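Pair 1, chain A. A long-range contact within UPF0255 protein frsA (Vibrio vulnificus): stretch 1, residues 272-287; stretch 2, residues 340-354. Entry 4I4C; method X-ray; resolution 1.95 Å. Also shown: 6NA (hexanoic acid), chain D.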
# COMPACT_ATOMS: atom_id res chain seq x y z
N ARG A 272 -5.06 -3.42 -3.26
CA ARG A 272 -4.05 -4.14 -4.05
C ARG A 272 -3.76 -5.49 -3.43
O ARG A 272 -4.67 -6.18 -2.97
CB ARG A 272 -2.75 -3.32 -4.18
CG ARG A 272 -2.92 -1.91 -4.67
CD ARG A 272 -3.78 -1.89 -5.89
NE ARG A 272 -3.02 -1.63 -7.10
CZ ARG A 272 -3.49 -1.83 -8.33
NH1 ARG A 272 -4.73 -2.31 -8.52
NH2 ARG A 272 -2.72 -1.55 -9.37
N PHE A 273 -2.48 -5.87 -3.37
CA PHE A 273 -2.09 -7.18 -2.86
C PHE A 273 -2.53 -7.34 -1.41
O PHE A 273 -2.77 -8.46 -0.96
CB PHE A 273 -0.57 -7.38 -2.97
CG PHE A 273 -0.13 -8.82 -2.83
CD1 PHE A 273 -0.97 -9.85 -3.20
CD2 PHE A 273 1.11 -9.13 -2.33
CE1 PHE A 273 -0.57 -11.17 -3.07
CE2 PHE A 273 1.52 -10.44 -2.19
CZ PHE A 273 0.68 -11.46 -2.56
N GLY A 274 -2.65 -6.23 -0.69
CA GLY A 274 -3.28 -6.26 0.62
C GLY A 274 -4.63 -6.97 0.58
O GLY A 274 -5.01 -7.68 1.52
N GLY A 275 -5.36 -6.79 -0.52
CA GLY A 275 -6.65 -7.45 -0.70
C GLY A 275 -6.62 -8.97 -0.75
O GLY A 275 -7.53 -9.63 -0.25
N ASN A 276 -5.60 -9.55 -1.37
CA ASN A 276 -5.45 -11.00 -1.37
C ASN A 276 -5.37 -11.56 0.03
O ASN A 276 -5.93 -12.62 0.32
CB ASN A 276 -4.19 -11.43 -2.07
CG ASN A 276 -4.27 -11.21 -3.54
OD1 ASN A 276 -4.78 -10.18 -3.99
ND2 ASN A 276 -3.77 -12.18 -4.30
N ALA A 277 -4.64 -10.85 0.89
CA ALA A 277 -4.40 -11.32 2.24
C ALA A 277 -5.67 -11.31 3.08
O ALA A 277 -5.88 -12.19 3.92
CB ALA A 277 -3.32 -10.48 2.91
N MET A 278 -6.51 -10.31 2.85
CA MET A 278 -7.76 -10.19 3.59
C MET A 278 -8.76 -11.27 3.16
O MET A 278 -9.52 -11.78 3.98
CB MET A 278 -8.37 -8.79 3.40
CG MET A 278 -7.47 -7.64 3.87
SD MET A 278 -6.81 -8.01 5.51
CE MET A 278 -5.10 -8.34 5.09
N VAL A 279 -8.76 -11.61 1.87
CA VAL A 279 -9.68 -12.63 1.36
C VAL A 279 -9.25 -13.97 1.93
O VAL A 279 -10.06 -14.72 2.45
CB VAL A 279 -9.62 -12.78 -0.16
CG1 VAL A 279 -10.50 -13.93 -0.58
CG2 VAL A 279 -10.07 -11.51 -0.86
N ARG A 280 -7.97 -14.25 1.81
CA ARG A 280 -7.36 -15.39 2.41
C ARG A 280 -7.75 -15.56 3.85
O ARG A 280 -8.20 -16.59 4.27
CB ARG A 280 -5.87 -15.26 2.34
CG ARG A 280 -5.20 -16.46 1.87
CD ARG A 280 -3.79 -16.46 2.19
NE ARG A 280 -3.21 -17.70 1.75
CZ ARG A 280 -2.63 -18.54 2.58
NH1 ARG A 280 -2.14 -19.66 2.18
NH2 ARG A 280 -2.57 -18.22 3.82
N LEU A 281 -7.60 -14.50 4.59
CA LEU A 281 -7.97 -14.49 6.00
C LEU A 281 -9.48 -14.69 6.23
O LEU A 281 -9.89 -15.23 7.26
CB LEU A 281 -7.48 -13.19 6.65
CG LEU A 281 -7.79 -13.02 8.14
CD1 LEU A 281 -7.30 -14.22 8.94
CD2 LEU A 281 -7.15 -11.74 8.66
N SER A 282 -10.30 -14.27 5.27
CA SER A 282 -11.74 -14.31 5.43
C SER A 282 -12.25 -15.72 5.20
O SER A 282 -13.39 -16.04 5.54
CB SER A 282 -12.43 -13.34 4.48
OG SER A 282 -12.20 -11.99 4.86
N PHE A 283 -11.40 -16.56 4.61
CA PHE A 283 -11.70 -17.98 4.48
C PHE A 283 -11.13 -18.74 5.66
O PHE A 283 -11.71 -19.73 6.11
CB PHE A 283 -11.11 -18.53 3.19
CG PHE A 283 -11.94 -18.24 1.97
CD1 PHE A 283 -11.75 -17.08 1.24
CD2 PHE A 283 -12.90 -19.14 1.53
CE1 PHE A 283 -12.50 -16.82 0.11
CE2 PHE A 283 -13.65 -18.89 0.40
CZ PHE A 283 -13.45 -17.72 -0.31
N LEU A 284 -9.99 -18.28 6.18
CA LEU A 284 -9.34 -18.96 7.28
C LEU A 284 -10.04 -18.75 8.63
O LEU A 284 -10.13 -19.67 9.44
CB LEU A 284 -7.86 -18.56 7.37
CG LEU A 284 -6.96 -19.03 6.22
CD1 LEU A 284 -5.64 -18.28 6.21
CD2 LEU A 284 -6.70 -20.51 6.33
N GLU A 285 -10.55 -17.55 8.85
CA GLU A 285 -11.17 -17.24 10.14
C GLU A 285 -12.60 -16.74 9.97
O GLU A 285 -12.87 -15.54 10.07
CB GLU A 285 -10.33 -16.21 10.88
CG GLU A 285 -8.93 -16.69 11.17
CD GLU A 285 -8.83 -17.45 12.48
OE1 GLU A 285 -9.88 -17.70 13.11
OE2 GLU A 285 -7.69 -17.78 12.89
N GLN A 286 -13.53 -17.66 9.74
CA GLN A 286 -14.87 -17.28 9.33
C GLN A 286 -15.77 -16.77 10.46
O GLN A 286 -16.85 -16.24 10.20
CB GLN A 286 -15.53 -18.43 8.56
CG GLN A 286 -14.66 -19.00 7.45
CD GLN A 286 -15.47 -19.67 6.35
OE1 GLN A 286 -16.69 -19.53 6.29
NE2 GLN A 286 -14.79 -20.39 5.46
N GLU A 287 -15.33 -16.94 11.70
CA GLU A 287 -16.12 -16.46 12.84
C GLU A 287 -15.62 -15.12 13.33
O GLU A 287 -16.40 -14.20 13.60
CB GLU A 287 -16.10 -17.48 13.99
CG GLU A 287 -17.13 -18.61 13.82
CD GLU A 287 -18.55 -18.08 13.71
OE1 GLU A 287 -18.99 -17.37 14.64
OE2 GLU A 287 -19.21 -18.36 12.68
N ALA A 340 1.91 -18.88 -7.91
CA ALA A 340 1.53 -19.45 -6.62
C ALA A 340 0.78 -18.49 -5.70
O ALA A 340 0.29 -18.90 -4.63
CB ALA A 340 2.75 -20.01 -5.91
N TRP A 341 0.66 -17.23 -6.10
CA TRP A 341 0.03 -16.21 -5.27
C TRP A 341 -1.45 -16.04 -5.56
O TRP A 341 -2.17 -15.40 -4.79
CB TRP A 341 0.73 -14.85 -5.43
CG TRP A 341 2.12 -14.79 -4.89
CD1 TRP A 341 2.73 -15.72 -4.09
CD2 TRP A 341 3.06 -13.75 -5.09
NE1 TRP A 341 4.01 -15.31 -3.79
CE2 TRP A 341 4.23 -14.10 -4.40
CE3 TRP A 341 3.03 -12.54 -5.80
CZ2 TRP A 341 5.37 -13.30 -4.39
CZ3 TRP A 341 4.15 -11.74 -5.79
CH2 TRP A 341 5.31 -12.12 -5.09
N SER A 342 -1.89 -16.58 -6.70
CA SER A 342 -3.30 -16.62 -7.03
C SER A 342 -4.09 -17.40 -5.98
O SER A 342 -3.70 -18.50 -5.59
CB SER A 342 -3.50 -17.27 -8.40
OG SER A 342 -4.80 -17.84 -8.54
N LEU A 343 -5.22 -16.84 -5.56
CA LEU A 343 -6.07 -17.45 -4.55
C LEU A 343 -6.91 -18.59 -5.15
O LEU A 343 -7.51 -19.37 -4.43
CB LEU A 343 -6.99 -16.41 -3.91
CG LEU A 343 -6.36 -15.36 -3.00
CD1 LEU A 343 -7.43 -14.40 -2.49
CD2 LEU A 343 -5.65 -16.02 -1.84
N LYS A 344 -6.94 -18.65 -6.48
CA LYS A 344 -7.52 -19.76 -7.20
C LYS A 344 -6.50 -20.91 -7.23
O LYS A 344 -6.84 -22.05 -6.92
CB LYS A 344 -7.90 -19.34 -8.62
CG LYS A 344 -8.76 -20.34 -9.37
CD LYS A 344 -8.72 -20.06 -10.86
CE LYS A 344 -10.12 -20.10 -11.46
NZ LYS A 344 -10.76 -21.42 -11.27
N VAL A 345 -5.26 -20.59 -7.59
CA VAL A 345 -4.18 -21.57 -7.58
C VAL A 345 -3.95 -22.18 -6.19
O VAL A 345 -3.58 -23.36 -6.06
CB VAL A 345 -2.89 -21.00 -8.19
CG1 VAL A 345 -1.74 -21.99 -8.08
CG2 VAL A 345 -3.15 -20.63 -9.64
N GLN A 346 -4.22 -21.40 -5.15
CA GLN A 346 -4.10 -21.89 -3.78
C GLN A 346 -5.31 -22.70 -3.29
O GLN A 346 -5.23 -23.38 -2.27
CB GLN A 346 -3.81 -20.73 -2.83
CG GLN A 346 -2.55 -19.97 -3.18
CD GLN A 346 -2.22 -18.92 -2.15
OE1 GLN A 346 -2.75 -18.96 -1.04
NE2 GLN A 346 -1.34 -17.98 -2.50
N GLY A 347 -6.43 -22.62 -4.02
CA GLY A 347 -7.59 -23.47 -3.77
C GLY A 347 -8.74 -22.82 -3.02
O GLY A 347 -9.71 -23.48 -2.64
N PHE A 348 -8.64 -21.51 -2.82
CA PHE A 348 -9.63 -20.79 -2.03
C PHE A 348 -10.87 -20.39 -2.82
O PHE A 348 -11.84 -19.88 -2.25
CB PHE A 348 -9.00 -19.53 -1.43
CG PHE A 348 -8.03 -19.81 -0.32
CD1 PHE A 348 -8.49 -20.05 0.97
CD2 PHE A 348 -6.67 -19.83 -0.55
CE1 PHE A 348 -7.61 -20.31 2.00
CE2 PHE A 348 -5.79 -20.09 0.47
CZ PHE A 348 -6.26 -20.32 1.75
N LEU A 349 -10.84 -20.60 -4.13
CA LEU A 349 -11.90 -20.07 -4.99
C LEU A 349 -12.53 -21.15 -5.87
O LEU A 349 -12.84 -20.90 -7.04
CB LEU A 349 -11.38 -18.92 -5.85
CG LEU A 349 -10.91 -17.68 -5.08
CD1 LEU A 349 -10.38 -16.65 -6.05
CD2 LEU A 349 -12.06 -17.10 -4.22
N SER A 350 -12.75 -22.33 -5.29
CA SER A 350 -13.23 -23.49 -6.05
C SER A 350 -14.57 -24.04 -5.57
O SER A 350 -15.46 -24.29 -6.37
CB SER A 350 -12.19 -24.60 -6.00
OG SER A 350 -11.02 -24.24 -6.69
N SER A 351 -14.72 -24.24 -4.26
CA SER A 351 -15.92 -24.89 -3.75
C SER A 351 -16.43 -24.32 -2.43
O SER A 351 -17.61 -24.02 -2.29
CB SER A 351 -15.69 -26.40 -3.64
OG SER A 351 -14.37 -26.68 -3.21
N ARG A 352 -15.52 -24.18 -1.47
CA ARG A 352 -15.87 -23.71 -0.14
C ARG A 352 -16.33 -22.26 -0.12
O ARG A 352 -15.67 -21.38 -0.66
CB ARG A 352 -14.67 -23.89 0.78
CG ARG A 352 -14.10 -25.28 0.73
CD ARG A 352 -14.26 -26.00 2.05
NE ARG A 352 -15.61 -25.87 2.59
CZ ARG A 352 -15.94 -26.19 3.83
NH1 ARG A 352 -15.01 -26.65 4.67
NH2 ARG A 352 -17.19 -26.04 4.25
N LYS A 353 -17.48 -22.03 0.51
CA LYS A 353 -18.01 -20.69 0.72
C LYS A 353 -17.47 -20.15 2.04
O LYS A 353 -17.01 -20.92 2.88
CB LYS A 353 -19.54 -20.73 0.77
CG LYS A 353 -20.21 -21.23 -0.51
CD LYS A 353 -19.82 -20.37 -1.71
CE LYS A 353 -20.97 -20.18 -2.69
NZ LYS A 353 -21.86 -19.02 -2.33
N THR A 354 -17.53 -18.83 2.21
CA THR A 354 -17.24 -18.26 3.52
C THR A 354 -18.46 -17.52 4.06
O THR A 354 -19.24 -16.94 3.30
CB THR A 354 -15.94 -17.36 3.50
OG1 THR A 354 -15.85 -16.62 4.72
CG2 THR A 354 -15.95 -16.42 2.31
CA 6NA D . 0.27 -5.48 -6.41
C 6NA D . 0.43 -4.50 -5.30
O 6NA D . 0.18 -4.78 -4.16
CB 6NA D . 1.52 -5.90 -7.04
CG 6NA D . 1.47 -6.94 -8.05
CD 6NA D . 0.80 -6.66 -9.30
C6 6NA D . 1.61 -6.01 -10.31
OXT 6NA D . 0.82 -3.39 -5.52

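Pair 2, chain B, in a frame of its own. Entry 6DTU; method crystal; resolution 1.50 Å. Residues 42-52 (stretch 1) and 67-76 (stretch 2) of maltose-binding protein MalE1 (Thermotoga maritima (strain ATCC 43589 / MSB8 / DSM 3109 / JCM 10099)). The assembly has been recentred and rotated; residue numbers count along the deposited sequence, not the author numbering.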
# COMPACT_ATOMS: atom_id res chain seq x y z
N ILE B 42 -5.23 2.45 -11.54
CA ILE B 42 -5.06 3.90 -11.67
C ILE B 42 -3.84 4.23 -12.52
O ILE B 42 -3.91 5.06 -13.44
CB ILE B 42 -4.98 4.57 -10.29
CG1 ILE B 42 -6.33 4.48 -9.58
CG2 ILE B 42 -4.51 6.02 -10.41
CD1 ILE B 42 -6.28 5.02 -8.13
N LYS B 43 -2.69 3.65 -12.18
CA LYS B 43 -1.46 4.03 -12.88
C LYS B 43 -1.48 3.59 -14.34
O LYS B 43 -1.03 4.33 -15.23
CB LYS B 43 -0.21 3.50 -12.18
CG LYS B 43 1.04 3.88 -12.96
CD LYS B 43 2.29 3.92 -12.10
CE LYS B 43 2.70 2.53 -11.63
NZ LYS B 43 3.14 1.64 -12.74
N SER B 44 -1.93 2.36 -14.59
CA SER B 44 -1.98 1.86 -15.96
C SER B 44 -2.97 2.65 -16.81
O SER B 44 -2.65 2.99 -17.96
CB SER B 44 -2.28 0.35 -15.96
OG SER B 44 -3.44 0.08 -15.18
N LYS B 45 -4.13 2.98 -16.24
CA LYS B 45 -5.07 3.84 -16.95
C LYS B 45 -4.47 5.21 -17.22
O LYS B 45 -4.69 5.80 -18.28
CB LYS B 45 -6.37 3.96 -16.15
CG LYS B 45 -7.53 4.64 -16.89
CD LYS B 45 -8.70 4.91 -15.95
CE LYS B 45 -9.89 5.52 -16.70
NZ LYS B 45 -10.55 4.56 -17.61
N PHE B 46 -3.71 5.75 -16.25
CA PHE B 46 -3.12 7.07 -16.42
C PHE B 46 -2.01 7.05 -17.47
O PHE B 46 -1.91 7.97 -18.29
CB PHE B 46 -2.61 7.55 -15.06
CG PHE B 46 -2.21 8.99 -15.05
CD1 PHE B 46 -3.18 9.98 -15.08
CD2 PHE B 46 -0.87 9.34 -14.97
CE1 PHE B 46 -2.82 11.31 -15.06
CE2 PHE B 46 -0.52 10.68 -14.96
CZ PHE B 46 -1.50 11.66 -14.99
N LEU B 47 -1.20 6.00 -17.48
CA LEU B 47 -0.18 5.88 -18.52
C LEU B 47 -0.81 5.87 -19.90
O LEU B 47 -0.25 6.42 -20.85
CB LEU B 47 0.63 4.60 -18.30
CG LEU B 47 1.61 4.62 -17.12
CD1 LEU B 47 2.06 3.18 -16.78
CD2 LEU B 47 2.78 5.45 -17.50
N THR B 48 -1.97 5.24 -20.03
CA THR B 48 -2.64 5.19 -21.32
C THR B 48 -3.35 6.51 -21.63
O THR B 48 -3.22 7.05 -22.73
CB THR B 48 -3.67 4.05 -21.32
OG1 THR B 48 -3.02 2.79 -21.14
CG2 THR B 48 -4.43 4.02 -22.65
N ALA B 49 -4.10 7.05 -20.66
CA ALA B 49 -4.99 8.17 -20.95
C ALA B 49 -4.28 9.53 -20.93
O ALA B 49 -4.68 10.45 -21.65
CB ALA B 49 -6.17 8.17 -19.97
N ALA B 50 -3.29 9.70 -20.06
CA ALA B 50 -2.68 11.03 -19.94
C ALA B 50 -2.10 11.56 -21.25
O ALA B 50 -2.40 12.71 -21.61
CB ALA B 50 -1.71 11.10 -18.75
N PRO B 51 -1.30 10.80 -22.00
CA PRO B 51 -0.83 11.29 -23.31
C PRO B 51 -1.94 11.55 -24.32
O PRO B 51 -1.73 12.28 -25.29
CB PRO B 51 0.11 10.18 -23.79
CG PRO B 51 0.48 9.41 -22.58
CD PRO B 51 -0.73 9.48 -21.68
N GLU B 52 -3.10 10.93 -24.15
CA GLU B 52 -4.22 11.13 -25.06
C GLU B 52 -5.09 12.31 -24.69
O GLU B 52 -6.09 12.56 -25.37
CB GLU B 52 -5.08 9.87 -25.14
CG GLU B 52 -4.36 8.69 -25.75
CD GLU B 52 -3.93 8.97 -27.18
OE1 GLU B 52 -4.78 9.41 -27.98
OE2 GLU B 52 -2.74 8.76 -27.50
N GLY B 67 8.63 7.87 -9.62
CA GLY B 67 9.74 7.90 -10.57
C GLY B 67 9.33 7.60 -12.00
O GLY B 67 9.70 8.33 -12.93
N GLU B 68 8.54 6.54 -12.20
CA GLU B 68 8.07 6.22 -13.54
C GLU B 68 7.26 7.38 -14.13
O GLU B 68 7.48 7.77 -15.29
CB GLU B 68 7.24 4.94 -13.51
CG GLU B 68 6.68 4.54 -14.87
CD GLU B 68 5.77 3.33 -14.81
OE1 GLU B 68 5.32 2.95 -13.71
OE2 GLU B 68 5.48 2.78 -15.89
N LEU B 69 6.31 7.93 -13.37
CA LEU B 69 5.49 9.00 -13.92
C LEU B 69 6.29 10.28 -14.16
O LEU B 69 6.02 11.00 -15.12
CB LEU B 69 4.27 9.23 -13.05
CG LEU B 69 3.32 8.03 -12.97
CD1 LEU B 69 2.17 8.34 -12.03
CD2 LEU B 69 2.80 7.58 -14.33
N ALA B 70 7.28 10.57 -13.31
CA ALA B 70 8.05 11.80 -13.47
C ALA B 70 8.98 11.72 -14.68
O ALA B 70 9.08 12.69 -15.45
CB ALA B 70 8.85 12.08 -12.20
N VAL B 71 9.67 10.60 -14.85
CA VAL B 71 10.61 10.49 -15.97
C VAL B 71 9.88 10.43 -17.30
O VAL B 71 10.43 10.81 -18.34
CB VAL B 71 11.58 9.30 -15.81
CG1 VAL B 71 12.31 9.38 -14.49
CG2 VAL B 71 10.85 8.00 -15.97
N ASN B 72 8.64 9.93 -17.30
CA ASN B 72 7.81 9.93 -18.50
C ASN B 72 7.15 11.29 -18.74
O ASN B 72 6.42 11.43 -19.73
CB ASN B 72 6.71 8.87 -18.42
CG ASN B 72 7.24 7.44 -18.33
OD1 ASN B 72 8.40 7.16 -18.61
ND2 ASN B 72 6.36 6.52 -17.92
N GLY B 73 7.38 12.26 -17.86
CA GLY B 73 6.82 13.58 -18.02
C GLY B 73 5.32 13.67 -17.82
O GLY B 73 4.68 14.58 -18.36
N LEU B 74 4.74 12.78 -17.02
CA LEU B 74 3.29 12.72 -16.89
C LEU B 74 2.72 13.37 -15.63
O LEU B 74 1.52 13.65 -15.61
CB LEU B 74 2.80 11.27 -16.95
CG LEU B 74 3.02 10.55 -18.27
CD1 LEU B 74 2.41 9.18 -18.16
CD2 LEU B 74 2.37 11.32 -19.41
N ILE B 75 3.51 13.57 -14.59
CA ILE B 75 3.05 14.26 -13.38
C ILE B 75 3.89 15.52 -13.22
O ILE B 75 5.06 15.56 -13.60
CB ILE B 75 3.01 13.39 -12.09
CG1 ILE B 75 4.36 12.70 -11.88
CG2 ILE B 75 1.84 12.42 -12.13
CD1 ILE B 75 4.47 11.96 -10.56
N GLU B 76 3.25 16.57 -12.68
CA GLU B 76 3.76 17.93 -12.66
C GLU B 76 4.53 18.21 -11.37
O GLU B 76 4.05 17.87 -10.28
CB GLU B 76 2.60 18.90 -12.78
CG GLU B 76 2.95 20.36 -12.83
CD GLU B 76 3.61 20.78 -14.14
OE1 GLU B 76 3.64 19.98 -15.09
OE2 GLU B 76 4.07 21.96 -14.23

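The sharpest difference lies where Arg A280 of pair 1 coincides with Leu B47 of pair 2. The arginine starts sideways on its helix, yet its long side chain reaches the other stretch and does two jobs: NE donates a hydrogen bond to Gln A346 OE1 (3.1 Å), while CG lies over the face of the Phe A348 ring, 4.2 Å from its centroid. Leu B47 also starts sideways and reaches across, but it can only pack: its CD2 lies 3.8 Å from Leu B69 CD2, from Leu B74 CD1 and from Asn B72 ND2. Asn B72 matches Gln A346, so where pair 1 has a polar pair, pair 2 has a simple contact.

The shared frame is a helix packed against a short segment of helical conformation, regular helix in pair 2 but not in pair 1, followed by a glycine; 14 central residues superpose at 1.0 Å. The closest match is Gly A347 with Gly B73, 0.5 Å apart at CA. Both have positive phi, 102° and 71°, a conformation that favours glycine. In pair 2 this residue closes a Schellman motif; in pair 1 it ends a type I turn. In each, the next residue's nitrogen bonds back to the matched leucine: Phe A348 N to Leu A343 O and Leu B74 N to Leu B69 O, both 2.9 Å. After the turn, Phe A348 and Leu B74 both point toward the other stretch.

Size is traded across the matched positions. In pair 1 the small Val A279 meets Leu A343, CB to CD1 at 3.6 Å, and the large Phe A283 fills the next turn, its CB 3.8 Å from Phe A348 CD1. Pair 2 reverses the order: Phe B46 stands where pair 1 has the valine, and Ala B50 where it has the phenylalanine. The ring of Phe B46 spans from Leu B69 to Leu B74, its CE2 3.9 Å from Leu B74 CB, whereas Ala B50 CB merely touches Leu B74 CD2 at 4.1 Å. Leu A343 and Leu B69 are the same residue in the same rotamer (m, t) and supply an apolar partner in both pairs.

Each pair adds its own polar tie. In pair 2, Lys B43 NZ forms a salt bridge with Glu B68 OE1 at 2.7 Å; Ser A342, which matches the glutamate, points away and makes no contact with the other stretch, its OG accepting a hydrogen bond from Val A345 N (2.9 Å). In pair 1, Thr A354 OG1 donates to Ser A282 O (2.7 Å) while its CG2 covers one face of Phe A283, suiting a residue with both a hydroxyl and a methyl.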